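Local atomic coordinates of putative secreted lipase (Streptomyces sp. W007, PDB entry 5H6B), a protein that probably hydrolyses the ester bonds of triacylglycerols as a secreted, thermostable lipase of the alpha/beta-hydrolase clan. Residues A[36-41]-A[73-77]; A[137-143]-A[169-173]; A[145-149]-A[200-204]. The contacts are given in a common frame with arbitrary orientation. Residues are numbered along the deposited sequence.

Contact 1: residues A[36-41]-A[73-77]. With ZN (zinc ion), chain C.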
loop_
_atom_site.group_PDB
_atom_site.type_symbol
_atom_site.label_atom_id
_atom_site.label_comp_id
_atom_site.label_asym_id
_atom_site.label_seq_id
_atom_site.Cartn_x
_atom_site.Cartn_y
_atom_site.Cartn_z
ATOM N N HIS A 36 0.416 0.400 5.471
ATOM C CA HIS A 36 -0.891 1.035 5.731
ATOM C C HIS A 36 -1.029 2.438 5.158
ATOM O O HIS A 36 -0.074 3.018 4.708
ATOM C CB HIS A 36 -1.165 1.088 7.246
ATOM C CG HIS A 36 -0.188 1.916 7.994
ATOM N ND1 HIS A 36 -0.179 3.291 7.941
ATOM C CD2 HIS A 36 0.837 1.557 8.797
ATOM C CE1 HIS A 36 0.817 3.744 8.682
ATOM N NE2 HIS A 36 1.440 2.710 9.218
ATOM N N GLY A 37 -2.210 3.009 5.284
ATOM C CA GLY A 37 -2.524 4.324 4.767
ATOM C C GLY A 37 -2.495 5.360 5.858
ATOM O O GLY A 37 -1.957 5.127 6.958
ATOM N N THR A 38 -3.039 6.521 5.528
ATOM C CA THR A 38 -3.045 7.650 6.447
ATOM C C THR A 38 -3.974 7.323 7.589
ATOM O O THR A 38 -5.034 6.765 7.381
ATOM C CB THR A 38 -3.487 8.943 5.722
ATOM O OG1 THR A 38 -2.643 9.151 4.580
ATOM C CG2 THR A 38 -3.370 10.141 6.630
ATOM N N PHE A 39 -3.552 7.635 8.804
ATOM C CA PHE A 39 -4.299 7.306 10.039
ATOM C C PHE A 39 -4.403 5.820 10.355
ATOM O O PHE A 39 -5.229 5.445 11.175
ATOM C CB PHE A 39 -5.730 7.880 10.066
ATOM C CG PHE A 39 -5.840 9.314 9.643
ATOM C CD1 PHE A 39 -5.020 10.284 10.194
ATOM C CD2 PHE A 39 -6.813 9.702 8.728
ATOM C CE1 PHE A 39 -5.152 11.615 9.829
ATOM C CE2 PHE A 39 -6.940 11.032 8.346
ATOM C CZ PHE A 39 -6.105 11.993 8.902
ATOM N N GLY A 40 -3.576 4.985 9.732
ATOM C CA GLY A 40 -3.641 3.548 9.914
ATOM C C GLY A 40 -2.454 3.055 10.712
ATOM O O GLY A 40 -1.557 3.825 11.062
ATOM N N ASN A 41 -2.443 1.753 10.969
ATOM C CA ASN A 41 -1.315 1.098 11.613
ATOM C C ASN A 41 -1.114 -0.313 11.059
ATOM O O ASN A 41 -1.897 -0.797 10.218
ATOM C CB ASN A 41 -1.531 1.081 13.142
ATOM C CG ASN A 41 -2.770 0.314 13.535
ATOM O OD1 ASN A 41 -2.864 -0.877 13.287
ATOM N ND2 ASN A 41 -3.734 0.997 14.135
ATOM N N PHE A 73 -2.236 4.492 17.420
ATOM C CA PHE A 73 -3.185 3.940 16.454
ATOM C C PHE A 73 -3.216 4.611 15.073
ATOM O O PHE A 73 -3.378 3.908 14.099
ATOM C CB PHE A 73 -4.595 3.833 17.033
ATOM C CG PHE A 73 -4.662 3.030 18.299
ATOM C CD1 PHE A 73 -4.363 1.673 18.281
ATOM C CD2 PHE A 73 -5.027 3.627 19.513
ATOM C CE1 PHE A 73 -4.417 0.919 19.445
ATOM C CE2 PHE A 73 -5.073 2.887 20.686
ATOM C CZ PHE A 73 -4.775 1.527 20.650
ATOM N N PHE A 74 -3.062 5.935 14.993
ATOM C CA PHE A 74 -3.267 6.708 13.761
ATOM C C PHE A 74 -1.941 7.250 13.236
ATOM O O PHE A 74 -1.469 8.296 13.694
ATOM C CB PHE A 74 -4.234 7.864 13.999
ATOM C CG PHE A 74 -5.498 7.472 14.730
ATOM C CD1 PHE A 74 -6.439 6.649 14.127
ATOM C CD2 PHE A 74 -5.742 7.929 16.026
ATOM C CE1 PHE A 74 -7.614 6.297 14.789
ATOM C CE2 PHE A 74 -6.912 7.591 16.698
ATOM C CZ PHE A 74 -7.855 6.777 16.081
ATOM N N HIS A 75 -1.329 6.526 12.292
ATOM C CA HIS A 75 0.007 6.879 11.780
ATOM C C HIS A 75 -0.065 7.443 10.355
ATOM O O HIS A 75 -1.120 7.916 9.945
ATOM C CB HIS A 75 0.940 5.673 11.893
ATOM C CG HIS A 75 0.846 4.970 13.206
ATOM N ND1 HIS A 75 0.805 5.652 14.397
ATOM C CD2 HIS A 75 0.813 3.655 13.521
ATOM C CE1 HIS A 75 0.745 4.787 15.394
ATOM N NE2 HIS A 75 0.746 3.569 14.890
ATOM N N GLY A 76 1.052 7.444 9.629
ATOM C CA GLY A 76 1.140 8.149 8.360
ATOM C C GLY A 76 1.056 9.652 8.507
ATOM O O GLY A 76 0.596 10.334 7.591
ATOM N N LEU A 77 1.505 10.175 9.651
ATOM C CA LEU A 77 1.410 11.601 9.944
ATOM C C LEU A 77 2.717 12.382 9.873
ATOM O O LEU A 77 2.688 13.586 9.651
ATOM C CB LEU A 77 0.791 11.810 11.321
ATOM C CG LEU A 77 -0.614 11.259 11.507
ATOM C CD1 LEU A 77 -1.095 11.623 12.900
ATOM C CD2 LEU A 77 -1.565 11.786 10.441
HETATM ZN ZN ZN C . 1.275 1.754 15.903
#
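Three hydrogen bonds join the two loops. F39 N donates to H75 O (2.7 Å, N-H...O 135°) and H75 N donates to G40 O (3.0 Å, 146°), so H75 is held through both its backbone polar atoms. The third comes from a side chain: N41 ND2 reaches F73 O at 2.9 Å and 163°, while N41 OD1 turns to the backbone N of I43 and D44. A CA-H...O contact, F74 CA to F39 O at 3.5 Å, adds to the set.

Segment 36-41 follows strand 32-35 of the parallel sheet, the loop that in alpha/beta-hydrolases commonly shapes the oxyanion hole. Here G37 to G40 form a type II beta turn closed by G40 N to G37 O (3.2 Å), and H36 ND1 also donates to G37 O (2.7 Å, 163°).

Zinc is bound by H75 NE2 at 2.1 Å, together with D64. The imidazole lies beside N41, with N41 CB 3.5 Å from H75 CD2.

Apolar contacts centre on F39: F39 CE1 meets L77 CD2 at 3.6 Å, and F39 CB lies 4.2 Å from F74 CB. G76 has phi 67°, and a CB there would stand 3.2 Å from T38 CA.

Contact 2: residues A[137-143]-A[169-173]. With ZN (zinc ion), chain D.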
loop_
_atom_site.group_PDB
_atom_site.type_symbol
_atom_site.label_atom_id
_atom_site.label_comp_id
_atom_site.label_asym_id
_atom_site.label_seq_id
_atom_site.Cartn_x
_atom_site.Cartn_y
_atom_site.Cartn_z
ATOM N N ASP A 137 -2.420 7.198 -3.613
ATOM C CA ASP A 137 -2.403 8.581 -4.132
ATOM C C ASP A 137 -1.083 8.925 -4.811
ATOM O O ASP A 137 -0.327 9.791 -4.351
ATOM C CB ASP A 137 -2.812 9.619 -3.081
ATOM C CG ASP A 137 -1.919 9.629 -1.825
ATOM O OD1 ASP A 137 -1.267 8.622 -1.455
ATOM O OD2 ASP A 137 -1.921 10.687 -1.186
ATOM N N ASN A 138 -0.843 8.290 -5.962
ATOM C CA ASN A 138 0.497 8.311 -6.608
ATOM C C ASN A 138 0.932 9.679 -7.156
ATOM O O ASN A 138 2.137 9.918 -7.322
ATOM C CB ASN A 138 0.618 7.208 -7.678
ATOM C CG ASN A 138 0.980 5.849 -7.075
ATOM O OD1 ASN A 138 1.927 5.756 -6.299
ATOM N ND2 ASN A 138 0.257 4.789 -7.454
ATOM N N HIS A 139 -0.042 10.551 -7.433
ATOM C CA HIS A 139 0.221 11.965 -7.752
ATOM C C HIS A 139 -0.473 12.904 -6.776
ATOM O O HIS A 139 -0.855 14.020 -7.126
ATOM C CB HIS A 139 -0.162 12.251 -9.205
ATOM C CG HIS A 139 0.392 11.229 -10.130
ATOM N ND1 HIS A 139 -0.271 10.060 -10.405
ATOM C CD2 HIS A 139 1.595 11.131 -10.729
ATOM C CE1 HIS A 139 0.472 9.309 -11.187
ATOM N NE2 HIS A 139 1.606 9.937 -11.400
ATOM N N GLY A 140 -0.585 12.448 -5.534
ATOM C CA GLY A 140 -1.074 13.264 -4.460
ATOM C C GLY A 140 -2.562 13.398 -4.515
ATOM O O GLY A 140 -3.210 12.705 -5.280
ATOM N N THR A 141 -3.078 14.300 -3.689
ATOM C CA THR A 141 -4.512 14.529 -3.516
ATOM C C THR A 141 -4.699 15.964 -2.979
ATOM O O THR A 141 -3.822 16.801 -3.173
ATOM C CB THR A 141 -5.121 13.459 -2.576
ATOM O OG1 THR A 141 -6.519 13.681 -2.429
ATOM C CG2 THR A 141 -4.476 13.473 -1.167
ATOM N N THR A 142 -5.819 16.250 -2.321
ATOM C CA THR A 142 -6.036 17.542 -1.647
ATOM C C THR A 142 -6.268 17.355 -0.146
ATOM O O THR A 142 -6.661 16.262 0.323
ATOM C CB THR A 142 -7.239 18.305 -2.248
ATOM O OG1 THR A 142 -8.450 17.593 -1.977
ATOM C CG2 THR A 142 -7.084 18.464 -3.771
ATOM N N LEU A 143 -6.030 18.432 0.607
ATOM C CA LEU A 143 -6.332 18.439 2.036
ATOM C C LEU A 143 -7.816 18.155 2.273
ATOM O O LEU A 143 -8.159 17.454 3.226
ATOM C CB LEU A 143 -5.907 19.750 2.705
ATOM C CG LEU A 143 -4.399 19.963 2.866
ATOM C CD1 LEU A 143 -4.128 21.384 3.333
ATOM C CD2 LEU A 143 -3.784 18.957 3.832
ATOM N N ASP A 169 2.468 16.759 2.770
ATOM C CA ASP A 169 3.279 16.067 1.781
ATOM C C ASP A 169 2.452 15.315 0.721
ATOM O O ASP A 169 2.950 15.068 -0.366
ATOM C CB ASP A 169 4.239 15.062 2.467
ATOM C CG ASP A 169 5.461 15.725 3.113
ATOM O OD1 ASP A 169 5.662 16.945 2.966
ATOM O OD2 ASP A 169 6.243 15.008 3.779
ATOM N N GLN A 170 1.219 14.928 1.038
ATOM C CA GLN A 170 0.343 14.267 0.062
ATOM C C GLN A 170 -0.378 15.240 -0.888
ATOM O O GLN A 170 -1.032 14.782 -1.827
ATOM C CB GLN A 170 -0.687 13.367 0.763
ATOM C CG GLN A 170 -0.059 12.214 1.528
ATOM C CD GLN A 170 -1.089 11.327 2.212
ATOM O OE1 GLN A 170 -1.259 11.349 3.435
ATOM N NE2 GLN A 170 -1.785 10.568 1.428
ATOM N N VAL A 171 -0.276 16.550 -0.662
ATOM C CA VAL A 171 -1.045 17.509 -1.469
ATOM C C VAL A 171 -0.422 17.608 -2.861
ATOM O O VAL A 171 0.790 17.770 -2.978
ATOM C CB VAL A 171 -1.167 18.894 -0.769
ATOM C CG1 VAL A 171 -1.812 19.955 -1.674
ATOM C CG2 VAL A 171 -1.999 18.749 0.489
ATOM N N ALA A 172 -1.235 17.459 -3.910
ATOM C CA ALA A 172 -0.715 17.598 -5.292
ATOM C C ALA A 172 -0.093 18.978 -5.421
ATOM O O ALA A 172 -0.727 19.972 -5.057
ATOM C CB ALA A 172 -1.816 17.419 -6.325
ATOM N N GLY A 173 1.163 19.016 -5.860
ATOM C CA GLY A 173 1.936 20.257 -5.973
ATOM C C GLY A 173 2.857 20.544 -4.795
ATOM O O GLY A 173 3.619 21.509 -4.836
HETATM ZN ZN ZN D . 3.016 10.015 -13.158
#
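Two backbone hydrogen bonds, T141 N to Q170 O (2.8 Å, N-H...O 144°) and A172 N to T141 O (2.8 Å, 169°), tie the segments together. They make a single beta bridge between T141 and V171, whose CA atoms are 5.0 Å apart; neither segment is otherwise a regular strand. The bridge joins the loop after strand 128-134 of the alpha/beta-hydrolase sheet to the connection between helices 165-168 and 175-181. T141 O is also approached by V171 CA at 3.3 Å with an angle of 142° at the hydrogen, a CA-H...O contact beside the stronger bond. The hydroxyl of T141 faces another loop, where it is hydrogen-bonded to V202 O.

Just before the bridge the chain turns, with G140 N bonded to D137 O at 2.9 Å. G140 then runs close against the partner, its CA 3.0 Å from Q170 O. A CB on this residue would clash with Q170 O and A172 N, and its phi of 77° by itself also favours glycine. On the preceding residue, H139 points its CA-CB bond away from segment 169-173, and its NE2 binds zinc at 2.3 Å; D185 is the second protein ligand, and H139 ND1 is hydrogen-bonded to T208 O.

Packing flanks the bridge on the two sides of T141 along the chain. A172 CB rests 3.6 Å from H139 O. Past T142, the N-cap whose OG1 bonds to the backbone N of G145, helix 143-147 begins, and there L143 CG meets V171 CG2 at 3.6 Å.

Contact 3: residues A[145-149]-A[200-204]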
loop_
_atom_site.group_PDB
_atom_site.type_symbol
_atom_site.label_atom_id
_atom_site.label_comp_id
_atom_site.label_asym_id
_atom_site.label_seq_id
_atom_site.Cartn_x
_atom_site.Cartn_y
_atom_site.Cartn_z
ATOM N N GLY A 145 -9.851 16.312 0.246
ATOM C CA GLY A 145 -9.918 14.865 0.066
ATOM C C GLY A 145 -9.483 14.086 1.307
ATOM O O GLY A 145 -10.171 13.161 1.737
ATOM N N LEU A 146 -8.368 14.487 1.904
ATOM C CA LEU A 146 -7.888 13.825 3.125
ATOM C C LEU A 146 -8.832 13.994 4.308
ATOM O O LEU A 146 -8.956 13.075 5.129
ATOM C CB LEU A 146 -6.480 14.287 3.489
ATOM C CG LEU A 146 -5.403 13.880 2.466
ATOM C CD1 LEU A 146 -4.128 14.686 2.699
ATOM C CD2 LEU A 146 -5.111 12.382 2.515
ATOM N N THR A 147 -9.532 15.131 4.380
ATOM C CA THR A 147 -10.559 15.322 5.412
ATOM C C THR A 147 -11.709 14.313 5.285
ATOM O O THR A 147 -12.393 14.039 6.258
ATOM C CB THR A 147 -11.149 16.759 5.427
ATOM O OG1 THR A 147 -11.886 17.005 4.223
ATOM C CG2 THR A 147 -10.053 17.824 5.599
ATOM N N LYS A 148 -11.915 13.745 4.102
ATOM C CA LYS A 148 -12.920 12.697 3.933
ATOM C C LYS A 148 -12.568 11.354 4.591
ATOM O O LYS A 148 -13.441 10.488 4.713
ATOM C CB LYS A 148 -13.287 12.534 2.455
ATOM C CG LYS A 148 -13.797 13.839 1.853
ATOM C CD LYS A 148 -14.797 13.615 0.730
ATOM C CE LYS A 148 -15.028 14.894 -0.069
ATOM N NZ LYS A 148 -15.464 16.002 0.826
ATOM N N LEU A 149 -11.311 11.184 5.009
ATOM C CA LEU A 149 -10.934 10.076 5.909
ATOM C C LEU A 149 -11.434 10.221 7.355
ATOM O O LEU A 149 -11.646 9.220 8.033
ATOM C CB LEU A 149 -9.424 9.901 5.963
ATOM C CG LEU A 149 -8.687 9.476 4.705
ATOM C CD1 LEU A 149 -7.188 9.732 4.859
ATOM C CD2 LEU A 149 -8.987 8.012 4.362
ATOM N N ASP A 200 -13.961 6.397 -5.387
ATOM C CA ASP A 200 -12.996 7.004 -4.482
ATOM C C ASP A 200 -13.357 8.469 -4.221
ATOM O O ASP A 200 -13.405 9.267 -5.136
ATOM C CB ASP A 200 -11.579 6.885 -5.025
ATOM C CG ASP A 200 -10.518 6.977 -3.929
ATOM O OD1 ASP A 200 -10.550 7.972 -3.164
ATOM O OD2 ASP A 200 -9.631 6.072 -3.854
ATOM N N GLN A 201 -13.593 8.795 -2.951
ATOM C CA GLN A 201 -13.935 10.158 -2.514
ATOM C C GLN A 201 -12.749 10.974 -1.971
ATOM O O GLN A 201 -12.882 12.177 -1.746
ATOM C CB GLN A 201 -15.068 10.085 -1.471
ATOM C CG GLN A 201 -14.677 9.719 -0.021
ATOM C CD GLN A 201 -14.395 8.238 0.229
ATOM O OE1 GLN A 201 -13.876 7.524 -0.645
ATOM N NE2 GLN A 201 -14.708 7.772 1.448
ATOM N N VAL A 202 -11.617 10.310 -1.730
ATOM C CA VAL A 202 -10.432 10.890 -1.064
ATOM C C VAL A 202 -9.365 11.345 -2.051
ATOM O O VAL A 202 -8.668 12.322 -1.796
ATOM C CB VAL A 202 -9.761 9.840 -0.123
ATOM C CG1 VAL A 202 -8.414 10.328 0.438
ATOM C CG2 VAL A 202 -10.709 9.443 1.000
ATOM N N VAL A 203 -9.205 10.591 -3.142
ATOM C CA VAL A 203 -8.110 10.758 -4.102
ATOM C C VAL A 203 -8.761 10.832 -5.466
ATOM O O VAL A 203 -9.017 9.797 -6.096
ATOM C CB VAL A 203 -7.139 9.561 -4.080
ATOM C CG1 VAL A 203 -6.016 9.771 -5.084
ATOM C CG2 VAL A 203 -6.596 9.323 -2.680
ATOM N N THR A 204 -9.061 12.056 -5.886
ATOM C CA THR A 204 -9.760 12.310 -7.130
ATOM C C THR A 204 -8.968 13.293 -8.013
ATOM O O THR A 204 -8.168 14.082 -7.496
ATOM C CB THR A 204 -11.169 12.874 -6.889
ATOM O OG1 THR A 204 -11.075 14.083 -6.134
ATOM C CG2 THR A 204 -12.038 11.866 -6.154
HETATM O O HOH W 1 -15.644 9.595 3.456
#
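The loop 200-204 of this contact carries what is probably the catalytic acid of a Ser-His-Asp triad, D200: it follows strand 191-196, the usual place for that residue in alpha/beta-hydrolases, and D200 OD2 is hydrogen-bonded to H232 ND1. The other carboxylate oxygen organises the loop itself. D200 OD1 accepts from V202 N (2.9 Å, N-H...O 146°) and from V203 N (2.9 Å, 153°), the first bond an Asx turn and the second, three residues on, an Asx motif.

That turn presents V202 to helix 143-147 and the residues after it. V202 CG2 lies 4.0 Å from L149 CD2 and 4.3 Å from K148 CB, and V202 CG1 is 4.4 Å from L146 CD2. The backbones come nearest at G145, whose CA is 4.2 Å from V202 CA and only 3.4 Å from V202 O, with an angle of 133° at the hydrogen that marks a CA-H...O contact. A CB on G145 would fall 2.3 Å from the same oxygen, a clash, so the close approach requires glycine. V202 O also receives a hydrogen bond from T141 OG1.

Farther out, K148 CD passes 3.4 Å from Q201 O and 4.0 Å from Q201 CG. One water bridges the segments, donating to K148 O (2.7 Å) and accepting from Q201 NE2 (2.9 Å); Q201 NE2 also bonds to E231.

No direct hydrogen bond crosses between the segments, so their union rests on apolar packing round V202, the close CA-H...O approach of G145 and this water, while the directional bonds of D200 serve its own loop and H232.

Overall arrangement
The three contacts adjoin one another in the loops that follow strands of the parallel sheet and around the short helix 143-147. Contacts 2 and 3 are closest, their centres 10 Å apart, and their segments alternate along the chain; T141 OG1 to V202 O (2.6 Å) and D137 CB to V203 CG1 (3.8 Å) join them. Contact 1 closes before either opens, yet reaches both: T38 meets the side-chain amide end of Q170 of contact 2, and F39 CE2 packs 3.6 Å from L149 CB of contact 3. Relative to the probable triad S109, H232 and D200, contact 3 holds the acid, G37 of contact 1 touches its residues, and D137 of contact 2 lies near them. Contacts 1 and 2 each contribute one histidine to separate zinc sites.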